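Local coordinates for protein peptidase M28 (Shewanella amazonensis SB2B, PDB 3IIB) that probably acts as a zinc-dependent carboxypeptidase or dipeptidase of the M28 family, its site holding two zinc ions, at residues A[250-255]-A[323-328]; A[338-343]-A[386-391]; A[344-349]-A[367-372]; A[354-359]-A[423-428]. One frame throughout, in Å; residues are numbered along the deposited sequence. Where two conformers were deposited one is given.

Contact 1. Residues A[250-255]-A[323-328]; sequences EIVLIG and KHYIAA
Residues 251-255 and 324-328 lie as neighbouring parallel strands, their axes 4.8 Å apart at closest approach and 16° from alignment. Ile251 N bonds to Lys323 O, and Ile251 O accepts from Tyr325 N at 2.7 Å. The next rung is Leu253 N to Ile326 O, 3.0 Å and nearly straight at 173°, followed by Ala328 N to Leu253 O and Gly255 N to Ala328 O. Between the Ile251-His324 and Leu253-Ala327 pairs, Val252 alone faces both Tyr325 and Ile326: a beta bulge, with Tyr325 taking helical backbone angles. The strands belong to the central sheet of the M28 alpha/beta fold, where 250-255 is also paired with strand 293-300, and they run on toward the zinc ligands His257 and Asp331. On one side of the sheet His324 turns CG beside its backbone N (chi1 -80°), and Ile251 CB sits over the centre of its ring, 4.3 Å from the centroid, in a CH-pi contact. Leu253 CD1 meets the edge of the same ring in plane, 3.9 Å from CD2 of His324, whose two nitrogens bond to Tyr313 OH and Glu320 O. Leu253 CB also touches Ala327 CB. On the other side Val252 CG1 lies 4.2 Å from Ile326 CG2, the two side chains pointing the same way beneath helix 413-432. Val252 CG2 approaches Tyr325 CD2 at the bulge.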
loop_
_atom_site.group_PDB
_atom_site.type_symbol
_atom_site.label_atom_id
_atom_site.label_comp_id
_atom_site.label_asym_id
_atom_site.label_seq_id
_atom_site.Cartn_x
_atom_site.Cartn_y
_atom_site.Cartn_z
ATOM N N GLU A 250 45.573 7.141 -4.221
ATOM C CA GLU A 250 44.765 6.501 -3.212
ATOM C C GLU A 250 43.297 6.878 -3.411
ATOM O O GLU A 250 42.992 7.985 -3.826
ATOM C CB GLU A 250 45.204 6.935 -1.829
ATOM C CG GLU A 250 46.641 6.605 -1.552
ATOM C CD GLU A 250 47.083 6.949 -0.151
ATOM O OE1 GLU A 250 46.313 6.735 0.807
ATOM O OE2 GLU A 250 48.239 7.425 -0.024
ATOM N N ILE A 251 42.423 5.917 -3.134
ATOM C CA ILE A 251 41.009 6.021 -3.454
ATOM C C ILE A 251 40.137 5.918 -2.209
ATOM O O ILE A 251 40.296 4.998 -1.414
ATOM C CB ILE A 251 40.584 4.890 -4.396
ATOM C CG1 ILE A 251 41.300 5.024 -5.743
ATOM C CG2 ILE A 251 39.076 4.893 -4.588
ATOM C CD1 ILE A 251 41.722 3.697 -6.290
ATOM N N VAL A 252 39.229 6.866 -2.059
ATOM C CA VAL A 252 38.117 6.759 -1.119
ATOM C C VAL A 252 36.920 6.413 -1.987
ATOM O O VAL A 252 36.539 7.181 -2.897
ATOM C CB VAL A 252 37.871 8.068 -0.390
ATOM C CG1 VAL A 252 36.550 8.013 0.411
ATOM C CG2 VAL A 252 39.108 8.400 0.502
ATOM N N LEU A 253 36.329 5.255 -1.750
ATOM C CA LEU A 253 35.226 4.757 -2.555
ATOM C C LEU A 253 33.918 4.953 -1.792
ATOM O O LEU A 253 33.768 4.466 -0.665
ATOM C CB LEU A 253 35.441 3.271 -2.842
ATOM C CG LEU A 253 34.558 2.547 -3.867
ATOM C CD1 LEU A 253 35.149 1.189 -4.212
ATOM C CD2 LEU A 253 33.151 2.377 -3.388
ATOM N N ILE A 254 32.973 5.636 -2.414
ATOM C CA ILE A 254 31.635 5.746 -1.845
ATOM C C ILE A 254 30.677 5.239 -2.917
ATOM O O ILE A 254 30.744 5.628 -4.100
ATOM C CB ILE A 254 31.314 7.192 -1.336
ATOM C CG1 ILE A 254 31.459 8.229 -2.461
ATOM C CG2 ILE A 254 32.162 7.553 -0.014
ATOM C CD1 ILE A 254 31.030 9.669 -2.003
ATOM N N GLY A 255 29.851 4.294 -2.507
ATOM C CA GLY A 255 29.066 3.542 -3.470
ATOM C C GLY A 255 27.581 3.460 -3.189
ATOM O O GLY A 255 27.082 3.800 -2.102
ATOM N N LYS A 323 45.651 0.301 -2.725
ATOM C CA LYS A 323 45.520 1.757 -2.714
ATOM C C LYS A 323 44.104 2.281 -2.402
ATOM O O LYS A 323 43.879 3.479 -2.420
ATOM C CB LYS A 323 46.023 2.324 -4.044
ATOM C CG LYS A 323 47.555 2.330 -4.174
ATOM C CD LYS A 323 48.179 3.395 -3.275
ATOM C CE LYS A 323 49.690 3.475 -3.453
ATOM N NZ LYS A 323 50.288 4.620 -2.708
ATOM N N HIS A 324 43.140 1.395 -2.143
ATOM C CA HIS A 324 41.816 1.793 -1.659
ATOM C C HIS A 324 41.943 2.118 -0.189
ATOM O O HIS A 324 42.252 1.252 0.619
ATOM C CB HIS A 324 40.773 0.706 -1.868
ATOM C CG HIS A 324 40.258 0.654 -3.258
ATOM N ND1 HIS A 324 41.093 0.486 -4.345
ATOM C CD2 HIS A 324 39.010 0.817 -3.757
ATOM C CE1 HIS A 324 40.370 0.511 -5.448
ATOM N NE2 HIS A 324 39.107 0.727 -5.123
ATOM N N TYR A 325 41.807 3.377 0.154
ATOM C CA TYR A 325 41.998 3.797 1.533
ATOM C C TYR A 325 40.858 3.259 2.414
ATOM O O TYR A 325 41.100 2.667 3.465
ATOM C CB TYR A 325 42.082 5.315 1.569
ATOM C CG TYR A 325 42.346 5.882 2.947
ATOM C CD1 TYR A 325 43.537 5.614 3.628
ATOM C CD2 TYR A 325 41.423 6.719 3.544
ATOM C CE1 TYR A 325 43.765 6.156 4.900
ATOM C CE2 TYR A 325 41.642 7.238 4.835
ATOM C CZ TYR A 325 42.809 6.976 5.462
ATOM O OH TYR A 325 42.977 7.503 6.725
ATOM N N ILE A 326 39.620 3.487 1.976
ATOM C CA ILE A 326 38.428 3.035 2.682
ATOM C C ILE A 326 37.308 3.005 1.692
ATOM O O ILE A 326 37.318 3.771 0.716
ATOM C CB ILE A 326 38.095 3.940 3.877
ATOM C CG1 ILE A 326 37.044 3.278 4.787
ATOM C CG2 ILE A 326 37.616 5.313 3.396
ATOM C CD1 ILE A 326 37.105 3.770 6.266
ATOM N N ALA A 327 36.355 2.116 1.923
ATOM C CA ALA A 327 35.161 2.004 1.102
ATOM C C ALA A 327 33.890 2.003 1.956
ATOM O O ALA A 327 33.917 1.463 3.046
ATOM C CB ALA A 327 35.207 0.696 0.285
ATOM N N ALA A 328 32.792 2.577 1.440
ATOM C CA ALA A 328 31.481 2.599 2.118
ATOM C C ALA A 328 30.387 2.654 1.082
ATOM O O ALA A 328 30.615 3.127 -0.036
ATOM C CB ALA A 328 31.328 3.781 3.103
#

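Contact 2. Residues A[338-343]-A[386-391]; sequences YQIDWR and PVASLR
Asp341 OD2 is gripped by two nitrogens of Arg391 in a salt bridge. Arg391 NE makes the main bond, 2.7 Å from Asp341 OD2 and close to straight at 165°, reaching the anti side of the carboxylate, while Arg391 NH2 adds a weak one at 3.3 Å. Asp341 OD2 lies near the guanidinium plane, at its edge, although the carboxylate plane is turned 70° from it. Asp341 OD1 takes Gln339 NE2 on the syn side at 2.7 Å and also accepts from Asn368 N, which should hold the carboxylate against rotation. Arg391 is bent at chi2 (-65°, CD turned out of an extended chain), and the centre of one guanidinium face lies over Ser389 CB. Nearer its root, Arg391 CB packs over one face of the Tyr338 ring, 3.7 Å from CZ, in a CH-pi contact; Arg142 makes a cation-pi contact with the same ring. Beneath, strands 337-343 and 387-392 pair antiparallel, with Asp341-Ser389 and Arg343-Val387 hydrogen-bonded and Ile340-Leu390 and Trp342-Ala388 not; strand 387-392 lies beside strand 324-329 of the central M28 sheet. The opposite side of the pair is apolar. Ile340 CD1 lies 3.9 Å from Leu390 CD2, the two side chains pointing the same way, and Ala388 CB comes within 3.9 Å of Trp342 CE3. Phe426 of helix 413-432 packs against both Trp342 and Ala388.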
loop_
_atom_site.group_PDB
_atom_site.type_symbol
_atom_site.label_atom_id
_atom_site.label_comp_id
_atom_site.label_asym_id
_atom_site.label_seq_id
_atom_site.Cartn_x
_atom_site.Cartn_y
_atom_site.Cartn_z
ATOM N N TYR A 338 22.598 7.418 11.991
ATOM C CA TYR A 338 22.680 7.592 13.468
ATOM C C TYR A 338 23.990 7.102 14.108
ATOM O O TYR A 338 24.240 7.379 15.281
ATOM C CB TYR A 338 21.482 6.910 14.178
ATOM C CG TYR A 338 21.416 5.405 13.968
ATOM C CD1 TYR A 338 22.074 4.528 14.820
ATOM C CD2 TYR A 338 20.708 4.862 12.900
ATOM C CE1 TYR A 338 22.020 3.135 14.603
ATOM C CE2 TYR A 338 20.621 3.502 12.700
ATOM C CZ TYR A 338 21.302 2.641 13.531
ATOM O OH TYR A 338 21.213 1.268 13.280
ATOM N N GLN A 339 24.833 6.443 13.336
ATOM C CA GLN A 339 26.074 5.859 13.860
ATOM C C GLN A 339 26.981 5.521 12.677
ATOM O O GLN A 339 26.494 5.112 11.600
ATOM C CB GLN A 339 25.760 4.592 14.668
ATOM C CG GLN A 339 26.961 3.984 15.396
ATOM C CD GLN A 339 26.503 2.960 16.421
ATOM O OE1 GLN A 339 25.578 3.239 17.176
ATOM N NE2 GLN A 339 27.152 1.785 16.466
ATOM N N ILE A 340 28.294 5.691 12.874
ATOM C CA ILE A 340 29.263 5.134 11.934
ATOM C C ILE A 340 30.080 4.054 12.614
ATOM O O ILE A 340 30.753 4.294 13.605
ATOM C CB ILE A 340 30.175 6.204 11.300
ATOM C CG1 ILE A 340 29.338 7.233 10.556
ATOM C CG2 ILE A 340 31.269 5.515 10.369
ATOM C CD1 ILE A 340 30.099 8.455 10.040
ATOM N N ASP A 341 29.965 2.835 12.086
ATOM C CA ASP A 341 30.802 1.732 12.490
ATOM C C ASP A 341 31.952 1.564 11.475
ATOM O O ASP A 341 31.807 1.901 10.283
ATOM C CB ASP A 341 29.980 0.446 12.595
ATOM C CG ASP A 341 28.962 0.477 13.691
ATOM O OD1 ASP A 341 29.189 1.082 14.765
ATOM O OD2 ASP A 341 27.887 -0.150 13.499
ATOM N N TRP A 342 33.067 1.007 11.969
ATOM C CA TRP A 342 34.315 0.922 11.203
ATOM C C TRP A 342 34.790 -0.489 11.035
ATOM O O TRP A 342 34.445 -1.382 11.805
ATOM C CB TRP A 342 35.432 1.735 11.887
ATOM C CG TRP A 342 35.072 3.161 12.098
ATOM C CD1 TRP A 342 34.475 3.707 13.213
ATOM C CD2 TRP A 342 35.203 4.227 11.155
ATOM N NE1 TRP A 342 34.282 5.052 13.028
ATOM C CE2 TRP A 342 34.707 5.386 11.763
ATOM C CE3 TRP A 342 35.716 4.325 9.867
ATOM C CZ2 TRP A 342 34.710 6.603 11.129
ATOM C CZ3 TRP A 342 35.732 5.547 9.251
ATOM C CH2 TRP A 342 35.235 6.657 9.857
ATOM N N ARG A 343 35.642 -0.660 10.032
ATOM C CA ARG A 343 36.481 -1.846 9.909
ATOM C C ARG A 343 37.841 -1.342 9.499
ATOM O O ARG A 343 38.150 -1.240 8.308
ATOM C CB ARG A 343 35.884 -2.788 8.880
ATOM C CG ARG A 343 36.523 -4.131 8.857
ATOM C CD ARG A 343 36.153 -5.062 9.988
ATOM N NE ARG A 343 36.694 -6.384 9.648
ATOM C CZ ARG A 343 37.844 -6.896 10.103
ATOM N NH1 ARG A 343 38.598 -6.242 10.983
ATOM N NH2 ARG A 343 38.265 -8.096 9.670
ATOM N N PRO A 386 39.913 -1.488 4.160
ATOM C CA PRO A 386 39.060 -0.963 5.223
ATOM C C PRO A 386 37.708 -0.497 4.704
ATOM O O PRO A 386 37.566 -0.100 3.541
ATOM C CB PRO A 386 39.879 0.242 5.774
ATOM C CG PRO A 386 41.267 -0.027 5.407
ATOM C CD PRO A 386 41.168 -0.721 4.061
ATOM N N VAL A 387 36.699 -0.547 5.569
ATOM C CA VAL A 387 35.395 -0.073 5.232
ATOM C C VAL A 387 34.768 0.626 6.433
ATOM O O VAL A 387 35.275 0.542 7.540
ATOM C CB VAL A 387 34.440 -1.216 4.740
ATOM C CG1 VAL A 387 34.971 -1.847 3.411
ATOM C CG2 VAL A 387 34.171 -2.256 5.840
ATOM N N ALA A 388 33.678 1.346 6.155
ATOM C CA ALA A 388 32.780 1.868 7.175
ATOM C C ALA A 388 31.344 1.491 6.823
ATOM O O ALA A 388 31.003 1.297 5.637
ATOM C CB ALA A 388 32.926 3.405 7.300
ATOM N N SER A 389 30.518 1.355 7.859
ATOM C CA SER A 389 29.071 1.193 7.714
ATOM C C SER A 389 28.450 2.415 8.369
ATOM O O SER A 389 28.516 2.600 9.602
ATOM C CB SER A 389 28.582 -0.069 8.400
ATOM O OG SER A 389 28.942 -1.240 7.677
ATOM N N LEU A 390 27.846 3.243 7.534
ATOM C CA LEU A 390 27.200 4.454 7.970
ATOM C C LEU A 390 25.733 4.050 8.167
ATOM O O LEU A 390 24.956 3.884 7.207
ATOM C CB LEU A 390 27.396 5.558 6.921
ATOM C CG LEU A 390 28.848 6.072 6.825
ATOM C CD1 LEU A 390 29.621 5.247 5.775
ATOM C CD2 LEU A 390 28.916 7.530 6.445
ATOM N N ARG A 391 25.378 3.863 9.428
ATOM C CA ARG A 391 24.153 3.137 9.775
ATOM C C ARG A 391 22.948 4.049 9.591
ATOM O O ARG A 391 22.840 5.050 10.273
ATOM C CB ARG A 391 24.222 2.704 11.222
ATOM C CG ARG A 391 25.390 1.760 11.559
ATOM C CD ARG A 391 25.272 0.423 10.853
ATOM N NE ARG A 391 26.324 -0.512 11.273
ATOM C CZ ARG A 391 26.538 -1.712 10.736
ATOM N NH1 ARG A 391 25.786 -2.153 9.717
ATOM N NH2 ARG A 391 27.523 -2.479 11.210
#

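Contact 3. Residues A[344-349]-A[367-372]; sequences VADTAH and GNNKAS
Val344 and Asn369 meet where the chain leaves strand 337-343 for helix 346-355, facing a loop that contains an Asx turn: Asn368 OD1 accepts from Lys370 N. The direct hydrogen bonds are between side chains and backbone. Asn369 uses both ends of its amide on one residue. Asn369 OD1 receives Val344 N on a lone pair, in the side-chain carbonyl plane, at 2.9 Å and 173°, whereas Asn369 ND2 donates to Val344 O at 2.9 Å from above the plane of the Val344 carbonyl. Asn369 CG lies anti to the backbone N (chi1 -160°), on the side toward Val344. From the first turn of the helix, His349 NE2 donates to Gly367 O at 2.9 Å. Stacking comes next: Asn369 CB stands over the centre of the His349 ring, 3.6 Å from the centroid in a CH-pi contact, and ring and amide planes are only 12° apart as the two side chains slide past each other in opposite directions. An alanine in place of His349 would probably leave Gly367 O without this donor and Asn369 CB without the ring that covers it. Val344 CG2 also lies against Asn369 OD1. Water supplies further links. One molecule donates to both Val344 O and Asn369 O, tying the two backbones; another accepts from Asn369 ND2 and donates to Asp346 OD1, 2.7 Å away.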
loop_
_atom_site.group_PDB
_atom_site.type_symbol
_atom_site.label_atom_id
_atom_site.label_comp_id
_atom_site.label_asym_id
_atom_site.label_seq_id
_atom_site.Cartn_x
_atom_site.Cartn_y
_atom_site.Cartn_z
ATOM N N VAL A 344 38.607 -0.921 10.521
ATOM C CA VAL A 344 39.948 -0.360 10.360
ATOM C C VAL A 344 40.929 -1.041 11.348
ATOM O O VAL A 344 40.527 -1.800 12.242
ATOM C CB VAL A 344 39.939 1.161 10.583
ATOM C CG1 VAL A 344 38.970 1.873 9.582
ATOM C CG2 VAL A 344 39.560 1.496 12.073
ATOM N N ALA A 345 42.216 -0.720 11.213
ATOM C CA ALA A 345 43.208 -1.136 12.175
ATOM C C ALA A 345 42.790 -0.781 13.605
ATOM O O ALA A 345 42.183 0.274 13.861
ATOM C CB ALA A 345 44.584 -0.495 11.834
ATOM N N ASP A 346 43.167 -1.640 14.545
ATOM C CA ASP A 346 42.909 -1.370 15.936
ATOM C C ASP A 346 43.427 0.032 16.318
ATOM O O ASP A 346 42.742 0.768 17.044
ATOM C CB ASP A 346 43.537 -2.433 16.840
ATOM C CG ASP A 346 42.785 -3.775 16.790
ATOM O OD1 ASP A 346 41.568 -3.767 16.468
ATOM O OD2 ASP A 346 43.435 -4.804 17.082
ATOM N N THR A 347 44.614 0.400 15.817
ATOM C CA THR A 347 45.241 1.676 16.173
ATOM C C THR A 347 44.612 2.885 15.446
ATOM O O THR A 347 44.910 4.021 15.783
ATOM C CB THR A 347 46.751 1.689 15.894
ATOM O OG1 THR A 347 46.981 1.420 14.499
ATOM C CG2 THR A 347 47.485 0.672 16.775
ATOM N N ALA A 348 43.784 2.632 14.436
ATOM C CA ALA A 348 43.030 3.663 13.732
ATOM C C ALA A 348 41.644 3.930 14.325
ATOM O O ALA A 348 41.047 4.929 13.992
ATOM C CB ALA A 348 42.854 3.259 12.280
ATOM N N HIS A 349 41.105 3.035 15.156
ATOM C CA HIS A 349 39.694 3.123 15.547
ATOM C C HIS A 349 39.372 4.418 16.289
ATOM O O HIS A 349 38.462 5.136 15.899
ATOM C CB HIS A 349 39.302 1.938 16.405
ATOM C CG HIS A 349 37.842 1.869 16.735
ATOM N ND1 HIS A 349 37.381 1.297 17.899
ATOM C CD2 HIS A 349 36.739 2.235 16.034
ATOM C CE1 HIS A 349 36.062 1.334 17.914
ATOM N NE2 HIS A 349 35.647 1.903 16.795
ATOM N N GLY A 367 30.908 4.665 16.710
ATOM C CA GLY A 367 30.637 3.253 16.539
ATOM C C GLY A 367 31.776 2.311 16.800
ATOM O O GLY A 367 32.865 2.684 17.272
ATOM N N ASN A 368 31.490 1.059 16.497
ATOM C CA ASN A 368 32.398 -0.039 16.774
ATOM C C ASN A 368 33.426 -0.233 15.662
ATOM O O ASN A 368 33.524 0.592 14.742
ATOM C CB ASN A 368 31.618 -1.338 17.076
ATOM C CG ASN A 368 30.826 -1.846 15.904
ATOM O OD1 ASN A 368 31.302 -1.931 14.785
ATOM N ND2 ASN A 368 29.568 -2.194 16.162
ATOM N N ASN A 369 34.222 -1.298 15.772
ATOM C CA ASN A 369 35.279 -1.598 14.771
ATOM C C ASN A 369 35.101 -2.981 14.168
ATOM O O ASN A 369 36.067 -3.692 13.892
ATOM C CB ASN A 369 36.687 -1.432 15.362
ATOM C CG ASN A 369 37.749 -1.247 14.300
ATOM O OD1 ASN A 369 37.445 -0.930 13.138
ATOM N ND2 ASN A 369 39.018 -1.487 14.678
ATOM N N LYS A 370 33.838 -3.344 13.982
ATOM C CA LYS A 370 33.434 -4.669 13.440
ATOM C C LYS A 370 32.484 -4.544 12.251
ATOM O O LYS A 370 31.748 -5.481 11.941
ATOM C CB LYS A 370 32.786 -5.496 14.561
ATOM N N ALA A 371 32.493 -3.398 11.574
ATOM C CA ALA A 371 31.585 -3.184 10.417
ATOM C C ALA A 371 31.809 -4.167 9.277
ATOM O O ALA A 371 32.946 -4.470 8.911
ATOM C CB ALA A 371 31.718 -1.757 9.883
ATOM N N SER A 372 30.717 -4.613 8.687
ATOM C CA SER A 372 30.767 -5.444 7.498
ATOM C C SER A 372 30.965 -4.618 6.231
ATOM O O SER A 372 31.501 -5.115 5.255
ATOM C CB SER A 372 29.482 -6.267 7.367
ATOM O OG SER A 372 28.348 -5.452 7.127
HETATM O O HOH W 1 38.465 -3.781 12.270
HETATM O O HOH W 2 39.470 -2.318 17.448
#

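Contact 4. Residues A[354-359]-A[423-428]; sequences NAMKVA and YAQFAW
Gln425, on helix 413-432, has the most surface buried here, and it meets Val358 tip to tip. Beyond Gln425 CG the chain is extended, which carries the amide across to the other segment. Val358 CG2 lies 3.7 Å from Gln425 NE2, and Val358 CG1 is equally near OE1 of the same amide. Gln425 OE1 also lies 3.2 Å from Ala359 CB, without hydrogen-bonding to the backbone N there. The amide nitrogen has its polar partner in the N-terminal helix 3-19, where it donates to Ala10 O. The contact is helix packing in the M28 alpha/beta fold: the end of helix 346-355 and the 3-10 turn after it lie against helix 413-432. An alanine in place of Gln425 would probably deprive Ala10 O of this side-chain donor and open a gap beside Val358 and Ala359. Met356, modelled as selenomethionine, folds at chi2 and chi3 (-58° and -50°), the second bend bringing its CE to the helix. Met356 CE comes 3.8 Å from Phe426 N and 4.0 Å from Gln425 CB, and its SE touches Phe426 CA. Met356 also packs on Ile340 and Trp342 of strand 337-343.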
loop_
_atom_site.group_PDB
_atom_site.type_symbol
_atom_site.label_atom_id
_atom_site.label_comp_id
_atom_site.label_asym_id
_atom_site.label_seq_id
_atom_site.Cartn_x
_atom_site.Cartn_y
_atom_site.Cartn_z
ATOM N N ASN A 354 37.129 9.933 16.317
ATOM C CA ASN A 354 37.385 11.357 16.613
ATOM C C ASN A 354 37.205 12.228 15.349
ATOM O O ASN A 354 36.557 13.289 15.401
ATOM C CB ASN A 354 38.785 11.488 17.236
ATOM C CG ASN A 354 39.135 12.924 17.694
ATOM O OD1 ASN A 354 38.378 13.568 18.412
ATOM N ND2 ASN A 354 40.301 13.397 17.284
ATOM N N ALA A 355 37.774 11.778 14.233
ATOM C CA ALA A 355 37.652 12.511 12.972
ATOM C C ALA A 355 36.204 12.720 12.629
ATOM O O ALA A 355 35.844 13.765 12.065
ATOM C CB ALA A 355 38.348 11.781 11.806
HETATM N N MSE A 356 35.352 11.717 12.875
HETATM C CA MSE A 356 33.963 11.853 12.452
HETATM C C MSE A 356 33.068 12.448 13.521
HETATM O O MSE A 356 31.862 12.449 13.371
HETATM C CB MSE A 356 33.415 10.535 11.945
HETATM C CG MSE A 356 34.095 10.090 10.633
HETATM SE SE MSE A 356 33.919 11.389 9.236
HETATM C CE MSE A 356 32.129 11.755 9.229
ATOM N N LYS A 357 33.648 12.964 14.605
ATOM C CA LYS A 357 32.815 13.639 15.595
ATOM C C LYS A 357 32.238 14.909 14.993
ATOM O O LYS A 357 31.308 15.463 15.531
ATOM C CB LYS A 357 33.567 13.872 16.895
ATOM C CG LYS A 357 33.545 12.600 17.756
ATOM C CD LYS A 357 34.356 12.724 19.040
ATOM C CE LYS A 357 34.324 11.425 19.844
ATOM N NZ LYS A 357 33.051 10.665 19.689
ATOM N N VAL A 358 32.766 15.324 13.837
ATOM C CA VAL A 358 32.181 16.417 13.096
ATOM C C VAL A 358 30.688 16.172 12.744
ATOM O O VAL A 358 29.930 17.141 12.572
ATOM C CB VAL A 358 33.006 16.759 11.837
ATOM C CG1 VAL A 358 32.972 15.643 10.781
ATOM C CG2 VAL A 358 32.526 18.052 11.255
ATOM N N ALA A 359 30.284 14.899 12.643
ATOM C CA ALA A 359 28.905 14.517 12.308
ATOM C C ALA A 359 27.988 14.380 13.527
ATOM O O ALA A 359 26.787 14.188 13.362
ATOM C CB ALA A 359 28.871 13.195 11.475
ATOM N N TYR A 423 27.649 11.755 4.228
ATOM C CA TYR A 423 28.570 11.167 3.254
ATOM C C TYR A 423 29.580 12.187 2.760
ATOM O O TYR A 423 30.732 11.845 2.511
ATOM C CB TYR A 423 27.865 10.498 2.064
ATOM C CG TYR A 423 27.658 9.019 2.306
ATOM C CD1 TYR A 423 26.581 8.548 3.052
ATOM C CD2 TYR A 423 28.573 8.080 1.838
ATOM C CE1 TYR A 423 26.402 7.197 3.271
ATOM C CE2 TYR A 423 28.413 6.731 2.067
ATOM C CZ TYR A 423 27.351 6.285 2.804
ATOM O OH TYR A 423 27.204 4.919 3.025
ATOM N N ALA A 424 29.146 13.437 2.610
ATOM C CA ALA A 424 30.056 14.488 2.176
ATOM C C ALA A 424 31.153 14.681 3.230
ATOM O O ALA A 424 32.346 14.781 2.888
ATOM C CB ALA A 424 29.313 15.764 1.874
ATOM N N GLN A 425 30.769 14.723 4.502
ATOM C CA GLN A 425 31.724 14.806 5.587
ATOM C C GLN A 425 32.657 13.581 5.570
ATOM O O GLN A 425 33.879 13.702 5.687
ATOM C CB GLN A 425 31.039 14.882 6.957
ATOM C CG GLN A 425 30.235 16.160 7.160
ATOM C CD GLN A 425 29.764 16.388 8.575
ATOM O OE1 GLN A 425 29.558 15.434 9.313
ATOM N NE2 GLN A 425 29.625 17.658 8.970
ATOM N N PHE A 426 32.061 12.388 5.496
ATOM C CA PHE A 426 32.854 11.164 5.468
ATOM C C PHE A 426 33.863 11.175 4.325
ATOM O O PHE A 426 35.050 10.864 4.532
ATOM C CB PHE A 426 31.926 9.940 5.351
ATOM C CG PHE A 426 32.651 8.627 5.241
ATOM C CD1 PHE A 426 33.091 7.975 6.378
ATOM C CD2 PHE A 426 32.837 8.004 4.010
ATOM C CE1 PHE A 426 33.722 6.747 6.289
ATOM C CE2 PHE A 426 33.496 6.787 3.927
ATOM C CZ PHE A 426 33.936 6.163 5.056
ATOM N N ALA A 427 33.403 11.434 3.113
ATOM C CA ALA A 427 34.282 11.363 1.957
ATOM C C ALA A 427 35.363 12.447 2.073
ATOM O O ALA A 427 36.515 12.166 1.828
ATOM C CB ALA A 427 33.525 11.474 0.638
ATOM N N TRP A 428 35.009 13.646 2.527
ATOM C CA TRP A 428 36.022 14.691 2.690
ATOM C C TRP A 428 37.032 14.347 3.795
ATOM O O TRP A 428 38.247 14.393 3.585
ATOM C CB TRP A 428 35.394 16.055 2.933
ATOM C CG TRP A 428 36.439 17.085 3.031
ATOM C CD1 TRP A 428 36.935 17.670 4.156
ATOM C CD2 TRP A 428 37.188 17.606 1.940
ATOM N NE1 TRP A 428 37.958 18.541 3.830
ATOM C CE2 TRP A 428 38.123 18.523 2.471
ATOM C CE3 TRP A 428 37.163 17.386 0.562
ATOM C CZ2 TRP A 428 39.016 19.207 1.669
ATOM C CZ3 TRP A 428 38.094 18.059 -0.230
ATOM C CH2 TRP A 428 38.989 18.954 0.332
#

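Contacts 1, 2 and 4 are buried, whereas contact 3 is only partly so and takes in water. The first two are strand pairings, one parallel and one antiparallel, and Ala327 probably joins them through backbone bonds to Pro386 and Ala388. Contact 2 adds a salt bridge on one side, while the side chains of contact 1 make mainly apolar and CH-pi contacts with each other. Contact 4 has no hydrogen bond between its segments; its helix 413-432 lies on both strand pairs, Phe426 meeting Ala328 of contact 1. Contact 3 is nested in the loop that contact 2 closes, and replaces strand pairing with side-chain-to-backbone bonds. Contacts 3 and 4 use opposite ends of helix 346-355 without touching.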